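Local structure of DUF6836 domain-containing protein (4PW1) at residues L28-L33 with G106-S111; L80-D85 with N99-P104. The protein is of unknown function, but carries two DUF6836 family regions and folds as a nine-stranded antiparallel beta sheet surrounded by alpha-helices. All coordinates share one frame; numbering follows the deposited sequence.

Contact 1 of 2, residues L28-L33 with G106-S111; sequences LYPWNL and GLCYFS
The carbonyl oxygen L28 O is gripped once within its turn, by a 2.8 Å hydrogen bond from W31 N. The bond closes a type VIa turn with the cis peptide between Y29 and P30 at its centre, and the cis geometry folds P30 over the Y29 ring in a CH-pi contact, P30 CB lying 3.6 Å above the ring plane over its centre. No hydrogen bond joins 28-33 to 106-111; aromatic and apolar packing carries the contact. Opposite the turn, strand 106-114 has a classic beta bulge, with C108 and Y109 both facing A101; within 106-111, these two residues make all the contacts with the turn. C108 SG, placed by chi1 59° between its backbone N and carbonyl carbon, lies 3.7 Å from P30 CG and approaches the Y29 ring obliquely as a sulfur-aromatic contact. Y109 CG stands anti to its backbone N, which lays the ring across the turn: L28 CB and Y29 O lie at its edge, and Y29 O also has a hydrogen bond from S249 OG. L28, ending strand 24-28, joins an antiparallel ladder with the second subunit. W31 and Y109 form a T-shaped pair, the centroids of the W31 five-membered ring and the Y109 ring 4.3 Å apart, planes at 83°, with W31 NE1 3.2 Å above the phenol plane, over the ring centre.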
loop_
_atom_site.group_PDB
_atom_site.type_symbol
_atom_site.label_atom_id
_atom_site.label_comp_id
_atom_site.label_asym_id
_atom_site.label_seq_id
_atom_site.Cartn_x
_atom_site.Cartn_y
_atom_site.Cartn_z
ATOM N N LEU B 28 2.750 2.028 5.558
ATOM C CA LEU B 28 2.381 3.299 6.199
ATOM C C LEU B 28 3.603 4.159 6.471
ATOM O O LEU B 28 4.703 3.631 6.704
ATOM C CB LEU B 28 1.646 3.004 7.500
ATOM C CG LEU B 28 0.405 2.124 7.356
ATOM C CD1 LEU B 28 -0.250 1.967 8.725
ATOM C CD2 LEU B 28 -0.560 2.703 6.340
ATOM N N TYR B 29 3.421 5.459 6.374
ATOM C CA TYR B 29 4.473 6.425 6.633
ATOM C C TYR B 29 5.076 6.104 8.013
ATOM O O TYR B 29 4.337 5.810 8.958
ATOM C CB TYR B 29 3.939 7.863 6.537
ATOM C CG TYR B 29 4.986 8.893 6.950
ATOM C CD1 TYR B 29 5.912 9.403 6.017
ATOM C CD2 TYR B 29 5.079 9.302 8.288
ATOM C CE1 TYR B 29 6.874 10.320 6.388
ATOM C CE2 TYR B 29 6.040 10.222 8.672
ATOM C CZ TYR B 29 6.924 10.722 7.738
ATOM O OH TYR B 29 7.892 11.561 8.160
ATOM N N PRO B 30 6.413 6.092 8.123
ATOM C CA PRO B 30 7.435 6.416 7.146
ATOM C C PRO B 30 8.141 5.177 6.560
ATOM O O PRO B 30 9.234 5.305 6.007
ATOM C CB PRO B 30 8.441 7.226 7.983
ATOM C CG PRO B 30 8.438 6.501 9.292
ATOM C CD PRO B 30 7.001 5.995 9.470
ATOM N N TRP B 31 7.508 4.018 6.641
ATOM C CA TRP B 31 8.103 2.787 6.130
ATOM C C TRP B 31 8.295 2.828 4.626
ATOM O O TRP B 31 9.131 2.106 4.114
ATOM C CB TRP B 31 7.339 1.543 6.600
ATOM C CG TRP B 31 7.414 1.448 8.100
ATOM C CD1 TRP B 31 6.506 1.899 8.994
ATOM C CD2 TRP B 31 8.513 0.966 8.857
ATOM N NE1 TRP B 31 6.943 1.661 10.270
ATOM C CE2 TRP B 31 8.179 1.097 10.210
ATOM C CE3 TRP B 31 9.754 0.427 8.522
ATOM C CZ2 TRP B 31 9.048 0.739 11.225
ATOM C CZ3 TRP B 31 10.598 0.022 9.534
ATOM C CH2 TRP B 31 10.239 0.183 10.861
ATOM N N ASN B 32 7.602 3.714 3.935
ATOM C CA ASN B 32 7.857 3.920 2.514
ATOM C C ASN B 32 9.255 4.494 2.274
ATOM O O ASN B 32 9.770 4.419 1.166
ATOM C CB ASN B 32 6.809 4.855 1.893
ATOM C CG ASN B 32 6.693 6.165 2.671
ATOM O OD1 ASN B 32 6.544 6.163 3.901
ATOM N ND2 ASN B 32 6.778 7.269 1.977
ATOM N N LEU B 33 9.855 5.090 3.292
ATOM C CA LEU B 33 11.174 5.703 3.138
ATOM C C LEU B 33 12.279 4.797 3.626
ATOM O O LEU B 33 13.431 5.140 3.509
ATOM C CB LEU B 33 11.216 7.019 3.900
ATOM C CG LEU B 33 10.159 8.036 3.447
ATOM C CD1 LEU B 33 10.221 9.268 4.326
ATOM C CD2 LEU B 33 10.341 8.443 1.983
ATOM N N GLY B 106 8.713 13.888 15.792
ATOM C CA GLY B 106 8.547 12.966 16.933
ATOM C C GLY B 106 8.081 11.589 16.503
ATOM O O GLY B 106 8.494 11.079 15.449
ATOM N N LEU B 107 7.270 10.956 17.352
ATOM C CA LEU B 107 6.815 9.598 17.114
ATOM C C LEU B 107 5.771 9.630 16.025
ATOM O O LEU B 107 4.714 10.200 16.206
ATOM C CB LEU B 107 6.216 8.967 18.380
ATOM C CG LEU B 107 5.728 7.525 18.245
ATOM C CD1 LEU B 107 6.921 6.576 17.995
ATOM C CD2 LEU B 107 4.996 7.071 19.496
ATOM N N CYS B 108 6.079 9.018 14.893
ATOM C CA CYS B 108 5.167 9.026 13.735
ATOM C C CYS B 108 4.637 7.645 13.386
ATOM O O CYS B 108 3.791 7.509 12.520
ATOM C CB CYS B 108 5.877 9.652 12.528
ATOM S SG CYS B 108 7.401 8.846 11.990
ATOM N N TYR B 109 5.168 6.610 14.038
ATOM C CA TYR B 109 4.723 5.264 13.825
ATOM C C TYR B 109 4.974 4.405 15.054
ATOM O O TYR B 109 6.042 4.443 15.620
ATOM C CB TYR B 109 5.354 4.645 12.564
ATOM C CG TYR B 109 4.789 3.278 12.247
ATOM C CD1 TYR B 109 5.128 2.164 13.034
ATOM C CD2 TYR B 109 3.870 3.105 11.240
ATOM C CE1 TYR B 109 4.572 0.933 12.782
ATOM C CE2 TYR B 109 3.291 1.868 10.981
ATOM C CZ TYR B 109 3.656 0.805 11.737
ATOM O OH TYR B 109 3.092 -0.391 11.504
ATOM N N PHE B 110 3.940 3.674 15.478
ATOM C CA PHE B 110 4.026 2.666 16.524
ATOM C C PHE B 110 3.087 1.508 16.195
ATOM O O PHE B 110 1.958 1.737 15.841
ATOM C CB PHE B 110 3.590 3.261 17.865
ATOM C CG PHE B 110 3.585 2.256 18.985
ATOM C CD1 PHE B 110 2.472 1.489 19.255
ATOM C CD2 PHE B 110 4.712 2.066 19.757
ATOM C CE1 PHE B 110 2.482 0.559 20.286
ATOM C CE2 PHE B 110 4.740 1.117 20.749
ATOM C CZ PHE B 110 3.625 0.357 21.018
ATOM N N SER B 111 3.535 0.267 16.325
ATOM C CA SER B 111 2.614 -0.846 16.304
ATOM C C SER B 111 3.137 -1.989 17.178
ATOM O O SER B 111 4.376 -2.265 17.249
ATOM C CB SER B 111 2.379 -1.319 14.854
ATOM O OG SER B 111 3.535 -2.002 14.396
#

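Contact 2 of 2, residues L80-D85 with N99-P104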
loop_
_atom_site.group_PDB
_atom_site.type_symbol
_atom_site.label_atom_id
_atom_site.label_comp_id
_atom_site.label_asym_id
_atom_site.label_seq_id
_atom_site.Cartn_x
_atom_site.Cartn_y
_atom_site.Cartn_z
ATOM N N LEU B 80 15.418 10.026 10.096
ATOM C CA LEU B 80 14.409 9.087 10.549
ATOM C C LEU B 80 15.142 8.113 11.416
ATOM O O LEU B 80 16.311 7.812 11.166
ATOM C CB LEU B 80 13.777 8.346 9.346
ATOM C CG LEU B 80 13.092 9.258 8.326
ATOM C CD1 LEU B 80 12.722 8.492 7.053
ATOM C CD2 LEU B 80 11.861 9.881 8.922
ATOM N N ARG B 81 14.443 7.592 12.400
ATOM C CA ARG B 81 14.921 6.476 13.184
ATOM C C ARG B 81 13.862 5.367 13.151
ATOM O O ARG B 81 12.695 5.612 13.442
ATOM C CB ARG B 81 15.176 6.978 14.614
ATOM C CG ARG B 81 16.430 7.872 14.631
ATOM C CD ARG B 81 16.374 8.908 15.700
ATOM N NE ARG B 81 17.641 9.642 15.805
ATOM C CZ ARG B 81 17.968 10.713 15.093
ATOM N NH1 ARG B 81 17.192 11.176 14.108
ATOM N NH2 ARG B 81 19.151 11.264 15.297
ATOM N N PHE B 82 14.281 4.157 12.799
ATOM C CA PHE B 82 13.405 3.030 12.683
ATOM C C PHE B 82 13.772 1.938 13.661
ATOM O O PHE B 82 14.927 1.531 13.750
ATOM C CB PHE B 82 13.518 2.399 11.302
ATOM C CG PHE B 82 13.095 3.268 10.161
ATOM C CD1 PHE B 82 11.788 3.272 9.719
ATOM C CD2 PHE B 82 14.030 4.040 9.470
ATOM C CE1 PHE B 82 11.424 4.028 8.637
ATOM C CE2 PHE B 82 13.662 4.770 8.363
ATOM C CZ PHE B 82 12.357 4.778 7.958
ATOM N N LEU B 83 12.747 1.392 14.318
ATOM C CA LEU B 83 12.844 0.113 15.039
ATOM C C LEU B 83 11.966 -0.876 14.331
ATOM O O LEU B 83 10.726 -0.771 14.375
ATOM C CB LEU B 83 12.345 0.323 16.445
ATOM C CG LEU B 83 12.405 -0.908 17.324
ATOM C CD1 LEU B 83 13.844 -1.228 17.657
ATOM C CD2 LEU B 83 11.610 -0.649 18.597
ATOM N N LYS B 84 12.587 -1.814 13.640
ATOM C CA LYS B 84 11.884 -2.739 12.766
ATOM C C LYS B 84 11.805 -4.128 13.368
ATOM O O LYS B 84 12.812 -4.757 13.631
ATOM C CB LYS B 84 12.573 -2.856 11.420
ATOM C CG LYS B 84 11.716 -3.556 10.343
ATOM C CD LYS B 84 12.593 -3.819 9.125
ATOM C CE LYS B 84 11.799 -4.095 7.872
ATOM N NZ LYS B 84 10.978 -5.293 8.038
ATOM N N ASP B 85 10.573 -4.617 13.517
ATOM C CA ASP B 85 10.295 -5.983 13.942
ATOM C C ASP B 85 11.106 -6.418 15.157
ATOM O O ASP B 85 11.698 -7.482 15.166
ATOM C CB ASP B 85 10.463 -6.952 12.765
ATOM C CG ASP B 85 9.401 -6.772 11.704
ATOM O OD1 ASP B 85 8.270 -6.303 12.001
ATOM O OD2 ASP B 85 9.702 -7.135 10.529
ATOM N N ASN B 99 7.083 -2.360 16.059
ATOM C CA ASN B 99 7.664 -1.473 15.068
ATOM C C ASN B 99 7.452 -0.035 15.510
ATOM O O ASN B 99 6.365 0.322 15.990
ATOM C CB ASN B 99 7.029 -1.704 13.703
ATOM C CG ASN B 99 7.575 -2.942 13.044
ATOM O OD1 ASN B 99 8.629 -2.901 12.418
ATOM N ND2 ASN B 99 6.954 -4.071 13.316
HETATM N N MSE B 100 8.480 0.796 15.344
HETATM C CA MSE B 100 8.367 2.196 15.655
HETATM C C MSE B 100 9.199 3.017 14.762
HETATM O O MSE B 100 10.163 2.548 14.195
HETATM C CB MSE B 100 8.875 2.541 17.089
HETATM C CG MSE B 100 8.141 1.755 18.117
HETATM SE SE MSE B 100 8.726 2.310 19.999
HETATM C CE MSE B 100 8.559 4.056 19.806
ATOM N N ALA B 101 8.831 4.281 14.638
ATOM C CA ALA B 101 9.662 5.224 13.900
ATOM C C ALA B 101 9.479 6.617 14.439
ATOM O O ALA B 101 8.372 7.004 14.833
ATOM C CB ALA B 101 9.336 5.215 12.435
ATOM N N LEU B 102 10.562 7.374 14.360
ATOM C CA LEU B 102 10.559 8.791 14.657
ATOM C C LEU B 102 11.091 9.573 13.480
ATOM O O LEU B 102 12.039 9.144 12.812
ATOM C CB LEU B 102 11.442 9.080 15.886
ATOM C CG LEU B 102 10.845 8.552 17.198
ATOM C CD1 LEU B 102 11.305 7.138 17.458
ATOM C CD2 LEU B 102 11.282 9.461 18.328
ATOM N N ASP B 103 10.464 10.725 13.259
ATOM C CA ASP B 103 10.896 11.704 12.284
ATOM C C ASP B 103 11.118 13.040 13.019
ATOM O O ASP B 103 11.013 13.092 14.232
ATOM C CB ASP B 103 9.887 11.756 11.127
ATOM C CG ASP B 103 8.539 12.426 11.474
ATOM O OD1 ASP B 103 8.350 12.960 12.575
ATOM O OD2 ASP B 103 7.634 12.412 10.594
ATOM N N PRO B 104 11.421 14.112 12.299
ATOM C CA PRO B 104 11.687 15.372 13.041
ATOM C C PRO B 104 10.528 15.910 13.870
ATOM O O PRO B 104 10.766 16.709 14.745
ATOM C CB PRO B 104 12.053 16.363 11.931
ATOM C CG PRO B 104 12.620 15.486 10.828
ATOM C CD PRO B 104 11.775 14.236 10.880
HETATM O O HOH W 1 14.347 11.021 13.708
#
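Strands 80-89 and 95-103 form a beta hairpin, and in 80-85 and 99-104 they run almost exactly antiparallel, their short axes at 178° and 4.7 Å apart. R81 with L102 and L83 with M100 are hydrogen-bonded pairs, each joined by two reciprocal N-H...O bonds; F82 with A101 between them is a non-hydrogen-bonded pair. The straightest bond, L83 N to M100 O (2.8 Å, 172° at the hydrogen), reaches its acceptor from above the carbonyl plane, whereas the other three ladder bonds lie in theirs. CA-H...O contacts fill in between, the closest being A101 CA to R81 O at 3.1 Å.

Beyond the last pair the N99 side chain takes over. With CG anti to its carbonyl carbon, the amide lies alongside D85 and grips it twice: N99 OD1 accepts from D85 N, which stands above the amide plane and not on a lone pair, and N99 ND2 donates to D85 OD1 at 2.9 Å. The carboxylate and amide planes stand 84° apart; D85 OD1 lies in the amide plane, yet ND2 meets the carboxylate from above. The two bonds fix the rotation of the amide, and D85 OD2 forms a long, weak salt bridge with K84 NZ.

One face carries R81, L83, M100 and L102, with helix 44-58 packed on R81 and M100; F82 and A101 lie on the other, toward W31 and P30. At the far end L80 CD2 touches D103 CB at 3.5 Å. Water 1 accepts from R81 NH1 and donates weakly to L102 O, while R81 also makes salt bridges with E43 and D79. Extended at one end by the N99 amide, bonded to the backbone N and the carboxylate of D85, the whole is a regular antiparallel ladder of a beta hairpin.

Overall arrangement
The two contacts, their centres 6 Å apart, meet along neighbouring strands of one antiparallel sheet. Strand 95-103 pairs on one edge with 80-89 in contact 2 and on the other with 106-114 of contact 1, where S111 N lies 2.9 Å from N99 O, a probable hydrogen bond. The cis-proline turn lies against the sheet face that bears F82 and A101: W31 CZ3 packs 3.5 Å from F82 CD1, and P30 touches A101. From the same turn, Y29 OH lies 2.6 Å from D103 OD2, a probable hydrogen bond. No active site is known; a glycerol, probably from crystallisation, bonds to D103 O and lies about 4 Å from the R81 side chain.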